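Local atomic coordinates of alcohol dehydrogenase (Aeropyrum pernix, PDB entry 1H2B), a protein that binds zinc and NAD and probably catalyses the NAD+-dependent oxidation of alcohols. Residues His59-Trp65 with Gly285-Glu289; Lys179-Thr183 with Gly279-Ile283. The contacts are given in a common frame with arbitrary orientation. Residue numbers count along the deposited sequence, not the author numbering.

Contact 1. Residues His59-Trp65 with Gly285-Glu289. With NAJ (nicotinamide-adenine-dinucleotide (acidic form)), chain I; OCA (octanoic acid (caprylic acid)), chain H.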
loop_
_atom_site.group_PDB
_atom_site.type_symbol
_atom_site.label_atom_id
_atom_site.label_comp_id
_atom_site.label_asym_id
_atom_site.label_seq_id
_atom_site.Cartn_x
_atom_site.Cartn_y
_atom_site.Cartn_z
ATOM N N HIS B 59 -5.163 -14.231 31.809
ATOM C CA HIS B 59 -4.905 -12.834 32.095
ATOM C C HIS B 59 -6.102 -12.173 32.779
ATOM O O HIS B 59 -5.914 -11.395 33.708
ATOM C CB HIS B 59 -4.509 -12.036 30.832
ATOM C CG HIS B 59 -3.280 -12.540 30.115
ATOM N ND1 HIS B 59 -2.181 -13.075 30.754
ATOM C CD2 HIS B 59 -2.987 -12.561 28.795
ATOM C CE1 HIS B 59 -1.280 -13.433 29.852
ATOM N NE2 HIS B 59 -1.726 -13.088 28.660
ATOM N N LEU B 60 -7.337 -12.502 32.347
ATOM C CA LEU B 60 -8.529 -11.906 32.951
ATOM C C LEU B 60 -8.634 -12.306 34.417
ATOM O O LEU B 60 -8.820 -11.436 35.271
ATOM C CB LEU B 60 -9.798 -12.364 32.210
ATOM C CG LEU B 60 -10.035 -11.522 30.934
ATOM C CD1 LEU B 60 -11.039 -12.242 30.052
ATOM C CD2 LEU B 60 -10.447 -10.088 31.175
ATOM N N VAL B 61 -8.527 -13.600 34.674
ATOM C CA VAL B 61 -8.631 -14.106 36.047
ATOM C C VAL B 61 -7.516 -13.480 36.916
ATOM O O VAL B 61 -7.748 -13.131 38.096
ATOM C CB VAL B 61 -8.595 -15.623 36.082
ATOM C CG1 VAL B 61 -8.503 -16.133 37.535
ATOM C CG2 VAL B 61 -9.860 -16.181 35.466
ATOM N N GLN B 62 -6.332 -13.290 36.325
ATOM C CA GLN B 62 -5.213 -12.638 37.050
ATOM C C GLN B 62 -5.418 -11.139 37.350
ATOM O O GLN B 62 -4.656 -10.538 38.126
ATOM C CB GLN B 62 -3.887 -12.832 36.300
ATOM C CG GLN B 62 -3.166 -14.124 36.586
ATOM C CD GLN B 62 -2.258 -14.544 35.430
ATOM O OE1 GLN B 62 -1.679 -13.687 34.747
ATOM N NE2 GLN B 62 -2.148 -15.853 35.195
ATOM N N GLY B 63 -6.438 -10.534 36.751
ATOM C CA GLY B 63 -6.742 -9.132 36.931
ATOM C C GLY B 63 -6.038 -8.152 36.011
ATOM O O GLY B 63 -6.112 -6.948 36.215
ATOM N N MET B 64 -5.406 -8.661 34.949
ATOM C CA MET B 64 -4.627 -7.821 34.043
ATOM C C MET B 64 -5.438 -6.735 33.313
ATOM O O MET B 64 -4.899 -5.682 32.914
ATOM C CB MET B 64 -3.871 -8.721 33.054
ATOM C CG MET B 64 -2.642 -8.097 32.431
ATOM S SD MET B 64 -1.948 -9.059 31.110
ATOM C CE MET B 64 -0.959 -10.251 32.016
ATOM N N TRP B 65 -6.735 -6.984 33.137
ATOM C CA TRP B 65 -7.598 -6.093 32.371
ATOM C C TRP B 65 -8.486 -5.179 33.220
ATOM O O TRP B 65 -9.183 -4.319 32.673
ATOM C CB TRP B 65 -8.489 -6.889 31.429
ATOM C CG TRP B 65 -7.772 -7.426 30.236
ATOM C CD1 TRP B 65 -7.317 -8.694 30.071
ATOM C CD2 TRP B 65 -7.418 -6.711 29.054
ATOM N NE1 TRP B 65 -6.724 -8.836 28.841
ATOM C CE2 TRP B 65 -6.774 -7.627 28.194
ATOM C CE3 TRP B 65 -7.600 -5.397 28.622
ATOM C CZ2 TRP B 65 -6.298 -7.276 26.941
ATOM C CZ3 TRP B 65 -7.131 -5.041 27.344
ATOM C CH2 TRP B 65 -6.487 -5.989 26.527
ATOM N N GLY B 285 0.750 -11.447 21.306
ATOM C CA GLY B 285 0.727 -11.749 22.750
ATOM C C GLY B 285 0.988 -10.497 23.586
ATOM O O GLY B 285 1.653 -9.553 23.134
ATOM N N TYR B 286 0.553 -10.525 24.848
ATOM C CA TYR B 286 0.790 -9.370 25.720
ATOM C C TYR B 286 0.963 -9.843 27.167
ATOM O O TYR B 286 0.686 -10.989 27.508
ATOM C CB TYR B 286 -0.324 -8.302 25.610
ATOM C CG TYR B 286 -1.658 -8.846 25.971
ATOM C CD1 TYR B 286 -2.060 -8.831 27.290
ATOM C CD2 TYR B 286 -2.470 -9.499 25.028
ATOM C CE1 TYR B 286 -3.267 -9.399 27.676
ATOM C CE2 TYR B 286 -3.675 -10.052 25.404
ATOM C CZ TYR B 286 -4.056 -9.996 26.744
ATOM O OH TYR B 286 -5.222 -10.598 27.139
ATOM N N GLY B 287 1.477 -8.926 27.987
ATOM C CA GLY B 287 1.750 -9.179 29.410
ATOM C C GLY B 287 3.083 -8.585 29.809
ATOM O O GLY B 287 3.258 -8.103 30.945
ATOM N N GLY B 288 4.014 -8.611 28.860
ATOM C CA GLY B 288 5.397 -8.181 29.045
ATOM C C GLY B 288 5.573 -6.718 28.662
ATOM O O GLY B 288 4.689 -6.115 28.040
ATOM N N GLU B 289 6.676 -6.116 29.059
ATOM C CA GLU B 289 6.882 -4.719 28.708
ATOM C C GLU B 289 7.921 -4.673 27.601
ATOM O O GLU B 289 8.962 -5.273 27.722
ATOM C CB GLU B 289 7.348 -3.919 29.931
ATOM C CG GLU B 289 7.492 -2.439 29.592
ATOM C CD GLU B 289 6.511 -1.521 30.319
ATOM O OE1 GLU B 289 5.441 -1.991 30.794
ATOM O OE2 GLU B 289 6.819 -0.312 30.409
HETATM P PA NAJ I . -1.247 -20.262 24.569
HETATM O O1A NAJ I . -1.030 -20.422 26.048
HETATM O O2A NAJ I . -2.128 -21.275 23.821
HETATM O O5B NAJ I . 0.121 -20.340 23.749
HETATM C C5B NAJ I . 1.337 -19.748 24.226
HETATM C C4B NAJ I . 2.433 -20.567 23.565
HETATM O O4B NAJ I . 3.678 -19.894 23.836
HETATM C C3B NAJ I . 2.517 -22.008 24.069
HETATM O O3B NAJ I . 2.589 -22.950 22.986
HETATM C C2B NAJ I . 3.802 -21.909 24.878
HETATM O O2B NAJ I . 4.482 -23.162 25.050
HETATM C C1B NAJ I . 4.652 -20.895 24.102
HETATM N N9A NAJ I . 5.729 -20.272 24.870
HETATM C C8A NAJ I . 5.804 -19.943 26.230
HETATM N N7A NAJ I . 6.999 -19.342 26.481
HETATM C C5A NAJ I . 7.689 -19.292 25.304
HETATM C C6A NAJ I . 8.926 -18.809 24.954
HETATM N N6A NAJ I . 9.779 -18.277 25.840
HETATM N N1A NAJ I . 9.297 -18.854 23.636
HETATM C C2A NAJ I . 8.500 -19.433 22.664
HETATM N N3A NAJ I . 7.296 -19.929 23.024
HETATM C C4A NAJ I . 6.903 -19.862 24.324
HETATM O O3 NAJ I . -1.779 -18.778 24.366
HETATM P PN NAJ I . -2.810 -18.204 23.265
HETATM O O1N NAJ I . -4.183 -18.345 23.737
HETATM O O2N NAJ I . -2.436 -18.715 21.931
HETATM O O5D NAJ I . -2.491 -16.637 23.412
HETATM C C5D NAJ I . -1.208 -16.176 22.994
HETATM C C4D NAJ I . -1.011 -14.747 23.472
HETATM O O4D NAJ I . -1.843 -13.895 22.665
HETATM C C3D NAJ I . -1.466 -14.501 24.910
HETATM O O3D NAJ I . -0.692 -13.412 25.443
HETATM C C2D NAJ I . -2.922 -14.045 24.735
HETATM O O2D NAJ I . -3.454 -13.312 25.802
HETATM C C1D NAJ I . -2.726 -13.168 23.485
HETATM N N1N NAJ I . -3.906 -12.790 22.707
HETATM C C2N NAJ I . -3.806 -11.632 21.994
HETATM C C3N NAJ I . -4.853 -11.235 21.180
HETATM C C7N NAJ I . -4.760 -9.935 20.451
HETATM O O7N NAJ I . -5.860 -9.594 19.758
HETATM N N7N NAJ I . -3.676 -9.156 20.385
HETATM C C4N NAJ I . -6.045 -12.018 21.033
HETATM C C5N NAJ I . -6.002 -13.294 21.664
HETATM C C6N NAJ I . -4.967 -13.646 22.508
HETATM C C1 OCA H . -8.537 -11.427 23.143
HETATM C C2 OCA H . -7.966 -10.091 23.641
HETATM C C3 OCA H . -8.792 -8.908 23.108
HETATM C C4 OCA H . -8.561 -7.590 23.828
HETATM C C5 OCA H . -9.568 -6.558 23.323
HETATM C C6 OCA H . -9.239 -5.160 23.841
HETATM C C7 OCA H . -10.149 -4.071 23.283
HETATM C C8 OCA H . -9.738 -2.731 23.866
HETATM O O1 OCA H . -8.107 -12.515 23.618
HETATM O O2 OCA H . -9.402 -11.443 22.244
#
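Tyr-286 is the hub of this contact: its side chain reaches from the coenzyme-binding domain into an aromatic cluster with His-59 and Trp-65 of the catalytic domain. Its chi1 of 59° (p) and chi2 of 87° carry the ring across to residues 59-65, although its CA-to-CB bond points sideways. The CA-to-CB bond of Trp-65 points sideways too, but chi1 m and chi2 100° bring the indole up to Tyr-286, so that Trp-65 NE1 donates a hydrogen bond to Tyr-286 OH at 2.9 Å with an N-H...O angle of 150°. The same hydroxyl is hydrogen-bonded to Thr-56. The two rings form an offset edge-to-face pair, Trp-65 edge toward Tyr-286 face, with centroids 5.3 Å apart and planes at 75°. His-59 (m) packs obliquely, its CD2 3.4 Å from Tyr-286 CE1. Met-64 (t, t, m) brings SD to 3.7 Å from Tyr-286 CE1, a Met-aromatic contact at the ring edge, while its CE lies 3.9 Å from Gly-287 CA.

The cluster borders both ligands. NAJ O3D accepts a hydrogen bond from Tyr-286 N (3.2 Å) and a weak one from His-59 NE2 (3.4 Å); Trp-65 CH2 approaches octanoic acid C4 at 3.8 Å.

Beyond helix 55-61 the chain turns in a Schellman motif: Gly-63 has phi +87°, Met-64 N bonds His-59 O (3.0 Å) and Gly-63 N bonds Leu-60 O (2.9 Å). Across the cleft, residues 285-288 lie in the loop after strand 279-283; Glu-289, opening strand 289-293, pairs antiparallel with a strand of the second subunit, so a sheet runs on across the interface.

Contact 2. Residues Lys179-Thr183 with Gly279-Ile283; sequences KAART and GRLII
Arg-280 makes the strongest polar contacts, donating from NH1 to Lys-179 O (2.8 Å) and Thr-183 OG1 (2.9 Å), and from NH2 again to Lys-179 O (3.1 Å). In this Rossmann-type coenzyme domain its guanidinium thus ties a backbone carbonyl in the last turn of helix 166-181, and the hydroxyl just beyond, to strand 279-283 of the parallel sheet. Both acceptors lie near the guanidinium plane, with Arg-280 chi1-chi3 at m, t, p; its NE forms a salt bridge with Glu-305 on the adjacent strand.

Residues 179-181 are helical (phi near -60°; psi -47°, -45° and -26°); Arg-182 stays close to these angles, and Thr-183 moves to -127/15. Residues 280-283 are extended, with phi from -133° to -93° and psi from 114° to 126°. The closest CA pair is Ala-180 and Ile-282, 7.3 Å apart.

Arg-280 and Ile-282 point CA-to-CB toward the helix end. Lys-179 (m, t, t, p) starts toward the strand but leads away, its NZ hydrogen-bonding Ser-307 and forming a salt bridge with Glu-301 of the second subunit. Lys-179 CD lies 4.3 Å from CG2 of Ile-282 (m, m). Arg-280 NH2 sits over one face of the Arg-182 guanidinium, 3.6 Å from Arg-182 NH1.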
loop_
_atom_site.group_PDB
_atom_site.type_symbol
_atom_site.label_atom_id
_atom_site.label_comp_id
_atom_site.label_asym_id
_atom_site.label_seq_id
_atom_site.Cartn_x
_atom_site.Cartn_y
_atom_site.Cartn_z
ATOM N N LYS B 179 -0.831 -8.601 8.130
ATOM C CA LYS B 179 0.201 -7.590 8.338
ATOM C C LYS B 179 1.576 -8.112 7.889
ATOM O O LYS B 179 2.292 -7.454 7.124
ATOM C CB LYS B 179 0.299 -7.165 9.820
ATOM C CG LYS B 179 -0.874 -6.351 10.348
ATOM C CD LYS B 179 -0.525 -5.987 11.775
ATOM C CE LYS B 179 -1.452 -4.919 12.312
ATOM N NZ LYS B 179 -2.841 -5.389 12.317
ATOM N N ALA B 180 1.916 -9.331 8.290
ATOM C CA ALA B 180 3.210 -9.924 7.965
ATOM C C ALA B 180 3.413 -10.011 6.463
ATOM O O ALA B 180 4.527 -9.737 5.990
ATOM C CB ALA B 180 3.334 -11.318 8.595
ATOM N N ALA B 181 2.383 -10.457 5.746
ATOM C CA ALA B 181 2.486 -10.810 4.328
ATOM C C ALA B 181 2.920 -9.598 3.503
ATOM O O ALA B 181 3.594 -9.752 2.462
ATOM C CB ALA B 181 1.236 -11.318 3.841
ATOM N N ARG B 182 2.626 -8.403 4.012
ATOM C CA ARG B 182 2.874 -7.172 3.233
ATOM C C ARG B 182 4.352 -6.971 2.861
ATOM O O ARG B 182 4.681 -6.225 1.891
ATOM C CB ARG B 182 2.388 -5.959 4.046
ATOM C CG ARG B 182 0.877 -5.864 4.026
ATOM C CD ARG B 182 0.309 -5.133 5.236
ATOM N NE ARG B 182 0.907 -3.810 5.409
ATOM C CZ ARG B 182 0.910 -3.129 6.556
ATOM N NH1 ARG B 182 0.359 -3.683 7.658
ATOM N NH2 ARG B 182 1.475 -1.900 6.598
ATOM N N THR B 183 5.258 -7.570 3.621
ATOM C CA THR B 183 6.679 -7.441 3.344
ATOM C C THR B 183 7.418 -8.790 3.218
ATOM O O THR B 183 8.645 -8.857 3.349
ATOM C CB THR B 183 7.394 -6.606 4.394
ATOM O OG1 THR B 183 7.205 -7.169 5.713
ATOM C CG2 THR B 183 6.821 -5.175 4.466
ATOM N N GLY B 279 13.254 -5.088 9.446
ATOM C CA GLY B 279 12.463 -6.147 10.035
ATOM C C GLY B 279 11.264 -5.584 10.806
ATOM O O GLY B 279 11.274 -4.435 11.250
ATOM N N ARG B 280 10.263 -6.427 10.972
ATOM C CA ARG B 280 9.000 -6.023 11.614
ATOM C C ARG B 280 8.634 -7.053 12.623
ATOM O O ARG B 280 8.561 -8.270 12.300
ATOM C CB ARG B 280 7.887 -5.916 10.613
ATOM C CG ARG B 280 8.154 -4.891 9.473
ATOM C CD ARG B 280 7.194 -5.078 8.356
ATOM N NE ARG B 280 5.810 -4.826 8.769
ATOM C CZ ARG B 280 4.742 -5.394 8.250
ATOM N NH1 ARG B 280 4.900 -6.318 7.291
ATOM N NH2 ARG B 280 3.524 -5.101 8.709
ATOM N N LEU B 281 8.423 -6.587 13.854
ATOM C CA LEU B 281 7.902 -7.467 14.910
ATOM C C LEU B 281 6.413 -7.207 15.057
ATOM O O LEU B 281 6.007 -6.089 15.396
ATOM C CB LEU B 281 8.650 -7.220 16.233
ATOM C CG LEU B 281 8.046 -7.895 17.482
ATOM C CD1 LEU B 281 8.016 -9.423 17.379
ATOM C CD2 LEU B 281 8.874 -7.400 18.677
ATOM N N ILE B 282 5.605 -8.231 14.813
ATOM C CA ILE B 282 4.169 -8.107 15.004
ATOM C C ILE B 282 3.870 -8.619 16.391
ATOM O O ILE B 282 4.155 -9.788 16.708
ATOM C CB ILE B 282 3.370 -8.908 13.948
ATOM C CG1 ILE B 282 3.870 -8.647 12.512
ATOM C CG2 ILE B 282 1.864 -8.640 14.137
ATOM C CD1 ILE B 282 3.953 -7.237 12.137
ATOM N N ILE B 283 3.426 -7.717 17.266
ATOM C CA ILE B 283 3.129 -8.049 18.664
ATOM C C ILE B 283 1.645 -8.402 18.805
ATOM O O ILE B 283 0.765 -7.567 18.540
ATOM C CB ILE B 283 3.502 -6.861 19.579
ATOM C CG1 ILE B 283 5.015 -6.669 19.497
ATOM C CG2 ILE B 283 3.068 -7.109 21.037
ATOM C CD1 ILE B 283 5.499 -5.344 20.178
#

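From the N terminus, the chain passes residues 59-65, at the end of helix 55-61 and the turn after it in the catalytic domain, then enters the coenzyme domain along helix 166-181, whose last turn and the residues just after it supply 179-183. Three sheet strands later it reaches 255-260, and then 279-283, where contact 2 closes across 95 intervening residues. The next segment, 285-289, follows almost at once and closes contact 1 across 219 residues, so contact 2 is nested inside the larger loop. Their centres lie 23 Å apart, and sequence adjacency supplies their direct connection. Contact 1 joins the two domains across the coenzyme cleft; contact 2 lies within the coenzyme domain. Both also reach the second subunit.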